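Local coordinates for uncharacterized protein (Bacillus cereus, PDB 5F2H), which is of unknown function but belongs to the alpha/beta hydrolase superfamily and may act as a hydrolase, at the interface of chains A and B. Residues are numbered along the deposited sequence; one frame, centred on the assembly and turned at random. Chains: chain A/B, Uncharacterized protein.

The interface of chains A and B. Residues chain A 166-168, 181; chain B 113-114, 117.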
loop_
_atom_site.group_PDB
_atom_site.type_symbol
_atom_site.label_atom_id
_atom_site.label_comp_id
_atom_site.label_asym_id
_atom_site.label_seq_id
_atom_site.Cartn_x
_atom_site.Cartn_y
_atom_site.Cartn_z
ATOM N N SER A 166 -5.306 16.686 -27.515
ATOM C CA SER A 166 -6.323 16.835 -28.510
ATOM C C SER A 166 -5.715 17.242 -29.854
ATOM O O SER A 166 -6.384 17.137 -30.880
ATOM C CB SER A 166 -7.279 17.921 -28.059
ATOM O OG SER A 166 -6.579 19.130 -27.839
ATOM N N GLN A 167 -4.447 17.669 -29.860
ATOM C CA GLN A 167 -3.789 18.143 -31.085
ATOM C C GLN A 167 -3.303 16.986 -31.949
ATOM O O GLN A 167 -2.203 16.458 -31.753
ATOM C CB GLN A 167 -2.622 19.064 -30.709
ATOM C CG GLN A 167 -2.994 20.212 -29.766
ATOM C CD GLN A 167 -1.769 20.918 -29.196
ATOM O OE1 GLN A 167 -0.808 21.216 -29.918
ATOM N NE2 GLN A 167 -1.799 21.190 -27.894
ATOM N N ILE A 168 -4.116 16.629 -32.936
ATOM C CA ILE A 168 -3.834 15.507 -33.836
ATOM C C ILE A 168 -3.065 15.968 -35.063
ATOM O O ILE A 168 -3.377 17.004 -35.625
ATOM C CB ILE A 168 -5.162 14.800 -34.222
ATOM C CG1 ILE A 168 -4.909 13.453 -34.892
ATOM C CG2 ILE A 168 -6.049 15.688 -35.090
ATOM C CD1 ILE A 168 -6.182 12.703 -35.237
ATOM N N ARG A 181 -2.969 24.773 -24.667
ATOM C CA ARG A 181 -4.072 23.810 -24.636
ATOM C C ARG A 181 -3.617 22.631 -23.775
ATOM O O ARG A 181 -4.378 22.123 -22.958
ATOM C CB ARG A 181 -4.406 23.349 -26.042
ATOM C CG ARG A 181 -4.913 24.467 -26.924
ATOM C CD ARG A 181 -4.986 24.054 -28.378
ATOM N NE ARG A 181 -5.807 22.875 -28.603
ATOM C CZ ARG A 181 -6.000 22.342 -29.806
ATOM N NH1 ARG A 181 -5.455 22.902 -30.882
ATOM N NH2 ARG A 181 -6.749 21.252 -29.941
ATOM N N ALA B 113 -10.935 15.516 -39.040
ATOM C CA ALA B 113 -10.248 15.124 -37.828
ATOM C C ALA B 113 -9.870 16.306 -36.953
ATOM O O ALA B 113 -9.874 16.179 -35.728
ATOM C CB ALA B 113 -9.017 14.309 -38.169
ATOM N N LYS B 114 -9.535 17.443 -37.562
ATOM C CA LYS B 114 -9.166 18.612 -36.781
ATOM C C LYS B 114 -10.337 19.290 -36.115
ATOM O O LYS B 114 -10.193 19.809 -35.017
ATOM C CB LYS B 114 -8.383 19.657 -37.569
ATOM C CG LYS B 114 -6.974 19.256 -37.955
ATOM C CD LYS B 114 -6.223 20.459 -38.508
ATOM C CE LYS B 114 -4.855 20.074 -39.075
ATOM N NZ LYS B 114 -3.906 19.496 -38.076
ATOM N N GLU B 117 -11.043 17.398 -32.930
ATOM C CA GLU B 117 -10.053 17.232 -31.868
ATOM C C GLU B 117 -10.773 17.221 -30.525
ATOM O O GLU B 117 -11.808 17.871 -30.359
ATOM C CB GLU B 117 -9.008 18.356 -31.880
ATOM C CG GLU B 117 -8.069 18.340 -33.079
ATOM C CD GLU B 117 -6.982 19.413 -33.027
ATOM O OE1 GLU B 117 -7.149 20.403 -32.278
ATOM O OE2 GLU B 117 -5.961 19.282 -33.752
#
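A:Ser166 to A:Ile168 run as a loop into the one-residue strand at 168 and face the side chain of B:Glu117, whose own backbone is extended just past helix 97-115 of the other chain. B:Glu117 carries the contact, its side chain reaching between this segment and A:Arg181 of helix 179-195. CG stands anti to the carbonyl carbon and the chain stays extended beyond it (chi2 -176°), which carries the carboxylate to the guanidinium. There B:Glu117 OE1 forms a salt bridge and a nearly straight hydrogen bond with A:Arg181 NH2 at 2.5 Å. The oxygen lies in the guanidinium plane, whereas the nitrogen comes from above the carboxylate plane; the two planes are turned 42° apart. A second bond to B:Glu117 OE1, from A:Arg181 NH1 at 3.3 Å, is weak. The other carboxylate oxygen, B:Glu117 OE2, points to a different partner, taking a weak hydrogen bond from the backbone N of A:Ile168, also at 3.3 Å. A:Arg181 is steadied within its own chain: the CG methylene of A:Gln167 lies 3.7 Å over the centre of one guanidinium face, and A:Arg181 NH2 also donates to the hydroxyl OG of A:Ser166 at 3.0 Å, tilted out of the guanidinium plane. This second shell should help fix the rotation of the group facing B:Glu117. The methyl CG2 of A:Ile168 packs against both OE2 and the CG methylene of B:Glu117, the side chains crossing at an oblique angle. The patch has a twin across the two-fold of the interface, which may or may not be biological. Further along, the amino group NZ of B:Lys114 comes to 3.5 Å from the carbonyl O of A:Ile168.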